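Local coordinates for protein Rab3 interacting molecule variant 2 (Drosophila melanogaster, PDB 4TS6) that probably takes part in neurotransmitter release at the presynaptic active zone, here represented by its C2A domain, a beta-sandwich module, at residues Leu14-Asp19 with Ile115-His120; Leu52-Ser57 with Asn90-Glu95. All coordinates share one frame; numbering follows the deposited sequence.

Contact 1. Residues Leu14-Asp19 with Ile115-His120; sequences LKLGYD and IDLAHH
Leu14 opens the contact from strand 11-19, its side chain pointing into the space between the two sheets of the C2 sandwich. Its CD1 meets Ile115 CD1 tip to tip at 3.7 Å; both side chains place the first branch leading to that methyl anti to their own carbonyl carbon, the torsion that turns each toward the other. Lys15 turns to the other face of its strand, and Leu16, two residues on, comes back to the inside and does most of the work with one methyl. Leu16 CD1 lies 3.6 Å from Ile115 CD1, again end against end, and a little farther from Ile115 CG2. On another flank it is met by Leu117 CD2 at 4.1 Å, offered by the short 3-10 turn that follows strand 108-116. The same CD1 also sits over the centre of the His120 imidazole, 4.2 Å from the ring centroid and only 10° off the ring normal, a CH-pi contact made squarely on one face. His120 is held at both ring nitrogens: NE2 is hydrogen-bonded to Tyr129 OH and ND1 to the backbone N of Leu122, which would fix the ring's rotation and keep that face turned to the leucine. The two strands belong to opposing sheets, and what joins them here is entirely side chain. The result is a buried, largely apolar contact between the two sheets of the sandwich, with both nitrogens of His120 hydrogen-bonded elsewhere and one face lying against a methyl.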
loop_
_atom_site.group_PDB
_atom_site.type_symbol
_atom_site.label_atom_id
_atom_site.label_comp_id
_atom_site.label_asym_id
_atom_site.label_seq_id
_atom_site.Cartn_x
_atom_site.Cartn_y
_atom_site.Cartn_z
ATOM N N LEU A 14 0.063 -7.610 -2.101
ATOM C CA LEU A 14 0.441 -7.260 -0.727
ATOM C C LEU A 14 0.598 -8.525 0.092
ATOM O O LEU A 14 -0.127 -9.481 -0.139
ATOM C CB LEU A 14 -0.682 -6.472 -0.052
ATOM C CG LEU A 14 -1.039 -5.044 -0.411
ATOM C CD1 LEU A 14 -2.258 -4.613 0.380
ATOM C CD2 LEU A 14 0.124 -4.139 -0.100
ATOM N N LYS A 15 1.517 -8.517 1.061
ATOM C CA LYS A 15 1.586 -9.573 2.076
ATOM C C LYS A 15 1.368 -8.917 3.428
ATOM O O LYS A 15 1.979 -7.896 3.727
ATOM C CB LYS A 15 2.947 -10.273 2.073
ATOM C CG LYS A 15 3.305 -10.929 0.757
ATOM C CD LYS A 15 4.780 -11.308 0.700
ATOM C CE LYS A 15 5.123 -12.420 1.672
ATOM N NZ LYS A 15 6.593 -12.661 1.780
ATOM N N LEU A 16 0.483 -9.488 4.236
ATOM C CA LEU A 16 0.235 -8.966 5.575
ATOM C C LEU A 16 0.480 -10.066 6.585
ATOM O O LEU A 16 -0.109 -11.139 6.475
ATOM C CB LEU A 16 -1.211 -8.477 5.711
ATOM C CG LEU A 16 -1.662 -7.323 4.820
ATOM C CD1 LEU A 16 -3.026 -6.855 5.268
ATOM C CD2 LEU A 16 -0.661 -6.182 4.868
ATOM N N GLY A 17 1.365 -9.812 7.549
ATOM C CA GLY A 17 1.632 -10.767 8.614
ATOM C C GLY A 17 1.465 -10.103 9.963
ATOM O O GLY A 17 1.600 -8.883 10.082
ATOM N N TYR A 18 1.143 -10.883 10.984
ATOM C CA TYR A 18 1.173 -10.346 12.334
ATOM C C TYR A 18 2.005 -11.250 13.218
ATOM O O TYR A 18 1.750 -12.444 13.287
ATOM C CB TYR A 18 -0.235 -10.183 12.935
ATOM C CG TYR A 18 -0.136 -9.763 14.382
ATOM C CD1 TYR A 18 0.166 -8.451 14.724
ATOM C CD2 TYR A 18 -0.295 -10.684 15.404
ATOM C CE1 TYR A 18 0.292 -8.069 16.047
ATOM C CE2 TYR A 18 -0.168 -10.312 16.723
ATOM C CZ TYR A 18 0.129 -9.005 17.039
ATOM O OH TYR A 18 0.256 -8.633 18.361
ATOM N N ASP A 19 3.000 -10.685 13.895
ATOM C CA ASP A 19 3.850 -11.476 14.780
ATOM C C ASP A 19 3.581 -11.171 16.257
ATOM O O ASP A 19 3.965 -10.109 16.761
ATOM C CB ASP A 19 5.324 -11.227 14.440
ATOM C CG ASP A 19 6.274 -12.019 15.319
ATOM O OD1 ASP A 19 5.820 -12.918 16.062
ATOM O OD2 ASP A 19 7.489 -11.740 15.258
ATOM N N ILE A 115 -7.789 -2.235 3.744
ATOM C CA ILE A 115 -8.008 -3.540 4.361
ATOM C C ILE A 115 -8.614 -3.416 5.751
ATOM O O ILE A 115 -8.095 -2.688 6.587
ATOM C CB ILE A 115 -6.716 -4.369 4.366
ATOM C CG1 ILE A 115 -6.367 -4.747 2.909
ATOM C CG2 ILE A 115 -6.892 -5.628 5.199
ATOM C CD1 ILE A 115 -4.991 -5.346 2.720
ATOM N N ASP A 116 -9.738 -4.103 5.969
ATOM C CA ASP A 116 -10.381 -4.169 7.283
ATOM C C ASP A 116 -9.676 -5.270 8.086
ATOM O O ASP A 116 -9.979 -6.451 7.932
ATOM C CB ASP A 116 -11.878 -4.480 7.128
ATOM C CG ASP A 116 -12.698 -4.142 8.382
ATOM O OD1 ASP A 116 -12.134 -4.099 9.500
ATOM O OD2 ASP A 116 -13.924 -3.925 8.242
ATOM N N LEU A 117 -8.733 -4.881 8.933
ATOM C CA LEU A 117 -7.827 -5.853 9.547
ATOM C C LEU A 117 -8.541 -6.820 10.471
ATOM O O LEU A 117 -8.051 -7.913 10.719
ATOM C CB LEU A 117 -6.702 -5.146 10.289
ATOM C CG LEU A 117 -5.805 -4.320 9.375
ATOM C CD1 LEU A 117 -4.943 -3.375 10.176
ATOM C CD2 LEU A 117 -4.947 -5.268 8.568
ATOM N N ALA A 118 -9.699 -6.418 10.978
ATOM C CA ALA A 118 -10.439 -7.261 11.904
ATOM C C ALA A 118 -10.819 -8.585 11.234
ATOM O O ALA A 118 -10.913 -9.621 11.896
ATOM C CB ALA A 118 -11.678 -6.533 12.402
ATOM N N HIS A 119 -11.000 -8.545 9.914
ATOM C CA HIS A 119 -11.449 -9.713 9.159
ATOM C C HIS A 119 -10.354 -10.358 8.301
ATOM O O HIS A 119 -10.643 -11.219 7.464
ATOM C CB HIS A 119 -12.665 -9.343 8.304
ATOM C CG HIS A 119 -13.796 -8.762 9.097
ATOM N ND1 HIS A 119 -14.410 -9.445 10.128
ATOM C CD2 HIS A 119 -14.413 -7.559 9.024
ATOM C CE1 HIS A 119 -15.361 -8.690 10.650
ATOM N NE2 HIS A 119 -15.384 -7.540 9.998
ATOM N N HIS A 120 -9.099 -9.956 8.517
ATOM C CA HIS A 120 -7.974 -10.553 7.788
ATOM C C HIS A 120 -7.223 -11.619 8.605
ATOM O O HIS A 120 -7.116 -11.510 9.823
ATOM C CB HIS A 120 -7.004 -9.468 7.306
ATOM C CG HIS A 120 -6.226 -9.859 6.089
ATOM N ND1 HIS A 120 -5.187 -10.762 6.125
ATOM C CD2 HIS A 120 -6.343 -9.468 4.794
ATOM C CE1 HIS A 120 -4.690 -10.911 4.909
ATOM N NE2 HIS A 120 -5.374 -10.137 4.084
#

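Contact 2. Residues Leu52-Ser57 with Asn90-Glu95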
loop_
_atom_site.group_PDB
_atom_site.type_symbol
_atom_site.label_atom_id
_atom_site.label_comp_id
_atom_site.label_asym_id
_atom_site.label_seq_id
_atom_site.Cartn_x
_atom_site.Cartn_y
_atom_site.Cartn_z
ATOM N N LEU A 52 -1.858 3.346 8.922
ATOM C CA LEU A 52 -2.675 2.454 9.755
ATOM C C LEU A 52 -3.701 3.316 10.458
ATOM O O LEU A 52 -3.405 3.916 11.496
ATOM C CB LEU A 52 -1.810 1.712 10.778
ATOM C CG LEU A 52 -2.543 0.736 11.698
ATOM C CD1 LEU A 52 -3.170 -0.385 10.864
ATOM C CD2 LEU A 52 -1.587 0.168 12.721
ATOM N N LEU A 53 -4.902 3.390 9.886
ATOM C CA LEU A 53 -5.933 4.317 10.361
ATOM C C LEU A 53 -6.574 3.782 11.641
ATOM O O LEU A 53 -6.598 2.566 11.846
ATOM C CB LEU A 53 -6.996 4.535 9.278
ATOM C CG LEU A 53 -6.513 5.101 7.948
ATOM C CD1 LEU A 53 -7.706 5.281 7.028
ATOM C CD2 LEU A 53 -5.836 6.420 8.187
ATOM N N PRO A 54 -7.140 4.672 12.496
ATOM C CA PRO A 54 -7.420 6.110 12.347
ATOM C C PRO A 54 -6.224 7.077 12.390
ATOM O O PRO A 54 -6.386 8.224 11.958
ATOM C CB PRO A 54 -8.380 6.402 13.513
ATOM C CG PRO A 54 -8.054 5.350 14.538
ATOM C CD PRO A 54 -7.757 4.122 13.721
ATOM N N ASP A 55 -5.067 6.650 12.877
ATOM C CA ASP A 55 -3.927 7.580 13.005
ATOM C C ASP A 55 -3.451 8.121 11.656
ATOM O O ASP A 55 -3.079 7.348 10.769
ATOM C CB ASP A 55 -2.769 6.894 13.724
ATOM C CG ASP A 55 -1.618 7.843 14.041
ATOM O OD1 ASP A 55 -1.649 9.037 13.633
ATOM O OD2 ASP A 55 -0.668 7.374 14.698
ATOM N N ARG A 56 -3.459 9.450 11.495
ATOM C CA ARG A 56 -3.005 10.064 10.235
ATOM C C ARG A 56 -1.731 10.916 10.378
ATOM O O ARG A 56 -1.379 11.690 9.474
ATOM C CB ARG A 56 -4.125 10.898 9.589
ATOM C CG ARG A 56 -5.210 10.086 8.878
ATOM C CD ARG A 56 -5.352 10.475 7.407
ATOM N NE ARG A 56 -6.438 9.741 6.756
ATOM C CZ ARG A 56 -6.315 9.053 5.623
ATOM N NH1 ARG A 56 -5.152 9.011 4.983
ATOM N NH2 ARG A 56 -7.365 8.414 5.120
ATOM N N SER A 57 -1.045 10.777 11.507
ATOM C CA SER A 57 0.147 11.578 11.773
ATOM C C SER A 57 1.343 10.972 11.047
ATOM O O SER A 57 1.233 9.903 10.456
ATOM C CB SER A 57 0.419 11.636 13.272
ATOM O OG SER A 57 0.654 10.337 13.788
ATOM N N ASN A 90 -8.460 -4.671 15.532
ATOM C CA ASN A 90 -9.890 -4.677 15.261
ATOM C C ASN A 90 -10.390 -3.254 15.276
ATOM O O ASN A 90 -10.201 -2.537 16.257
ATOM C CB ASN A 90 -10.635 -5.530 16.280
ATOM C CG ASN A 90 -10.113 -6.945 16.327
ATOM O OD1 ASN A 90 -9.561 -7.437 15.343
ATOM N ND2 ASN A 90 -10.261 -7.602 17.472
ATOM N N GLY A 91 -11.005 -2.838 14.176
ATOM C CA GLY A 91 -11.522 -1.488 14.077
ATOM C C GLY A 91 -10.549 -0.572 13.351
ATOM O O GLY A 91 -10.911 0.541 12.946
ATOM N N ARG A 92 -9.318 -1.037 13.165
ATOM C CA ARG A 92 -8.364 -0.277 12.358
ATOM C C ARG A 92 -8.374 -0.687 10.894
ATOM O O ARG A 92 -8.826 -1.784 10.544
ATOM C CB ARG A 92 -6.952 -0.384 12.922
ATOM C CG ARG A 92 -6.883 0.012 14.370
ATOM C CD ARG A 92 -5.500 0.483 14.720
ATOM N NE ARG A 92 -5.289 0.346 16.156
ATOM C CZ ARG A 92 -4.245 0.838 16.812
ATOM N NH1 ARG A 92 -3.309 1.519 16.155
ATOM N NH2 ARG A 92 -4.147 0.648 18.124
ATOM N N LEU A 93 -7.881 0.207 10.037
ATOM C CA LEU A 93 -7.866 -0.044 8.597
ATOM C C LEU A 93 -6.457 0.168 8.086
ATOM O O LEU A 93 -5.804 1.128 8.471
ATOM C CB LEU A 93 -8.796 0.924 7.867
ATOM C CG LEU A 93 -10.282 0.864 8.200
ATOM C CD1 LEU A 93 -11.038 1.899 7.385
ATOM C CD2 LEU A 93 -10.823 -0.511 7.922
ATOM N N LEU A 94 -5.978 -0.726 7.228
ATOM C CA LEU A 94 -4.725 -0.450 6.526
ATOM C C LEU A 94 -5.096 0.198 5.196
ATOM O O LEU A 94 -5.794 -0.403 4.384
ATOM C CB LEU A 94 -3.933 -1.733 6.275
ATOM C CG LEU A 94 -2.496 -1.520 5.787
ATOM C CD1 LEU A 94 -1.656 -1.015 6.933
ATOM C CD2 LEU A 94 -1.914 -2.807 5.216
ATOM N N GLU A 95 -4.649 1.431 4.982
ATOM C CA GLU A 95 -5.029 2.188 3.789
ATOM C C GLU A 95 -3.778 2.339 2.946
ATOM O O GLU A 95 -2.829 3.014 3.354
ATOM C CB GLU A 95 -5.566 3.575 4.186
ATOM C CG GLU A 95 -6.135 4.408 3.017
ATOM C CD GLU A 95 -6.264 5.889 3.357
ATOM O OE1 GLU A 95 -7.414 6.404 3.457
ATOM O OE2 GLU A 95 -5.205 6.542 3.512
HETATM O O HOH W 1 -3.366 3.262 14.227
#
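Two backbone bonds tie Leu53 to Leu93, the hydrogen-bonded pair that starts the antiparallel pairing of strands 46-53 and 93-100. Leu53 N gives to Leu93 O at 2.8 Å, nearly along the C=O axis, whereas the return bond from Leu93 N to Leu53 O is longer, 3.2 Å, and comes in from above the carbonyl plane. The Arg92 chain runs alongside that same oxygen, with Arg92 CB 3.2 Å from Leu53 O. On the face carrying Leu53 and Leu93, Arg56 reaches back from the loop and grips Glu95 end-on with two nitrogens. Arg56 NH2 meets Glu95 OE1 at 2.6 Å, close to the guanidinium plane; Arg56 NH1 meets Glu95 OE2 at 2.9 Å on its syn lone pair. The two planes are turned 47° apart, so this bidentate salt bridge is twisted. Leu53 CD2 lies over one face of the Arg56 guanidinium, 3.6 Å from its plane, and Leu53 CD1 packs on Glu95 CB. A bend at chi2 (-122°) brings the Arg56 chain round to the carboxylate, and Phe51 adds a cation-pi contact to the same guanidinium. Farther out, the cis peptide before Pro54 turns the chain out of the strand, and Asp55 OD1 accepts from Ser57 N, an Asx turn, and also from Ser57 OG, which probably helps order the loop carrying Arg56. On the sheet's other face Leu52 and Leu94 join the core, while a water bonded to Leu52 O makes a weak link to Arg92 NH1. An alanine in place of Glu95 would remove both carboxylate oxygens and would probably leave the loop at Arg56 more loosely held to the strand. Past Leu53 the loop thus folds back, and the Arg56-Glu95 ion pair ties it to the face carrying Leu53.

In the fold
Contact 2 lies within the sheet of strands 46-53, 93-100 and 108-116, and contact 1 bridges that sheet to the one holding strand 11-19, their centres about 12 Å apart. Strands 93-100 and 108-116, consecutive in the chain, join them: Ile115 N lies 2.8 Å from Leu94 O, a probable hydrogen bond. Inside the sandwich the apolar side chains run together, with Leu16 CD2 3.6 Å from Leu94 CD2 and Leu117 CD1 3.5 Å from Leu52 CD1. The leucines on the inner face of contact 2 therefore continue contact 1, while the Arg56-Glu95 salt bridge lies on the sheet's other face. Along the chain, contact 2 is nested within the loop that contact 1 closes.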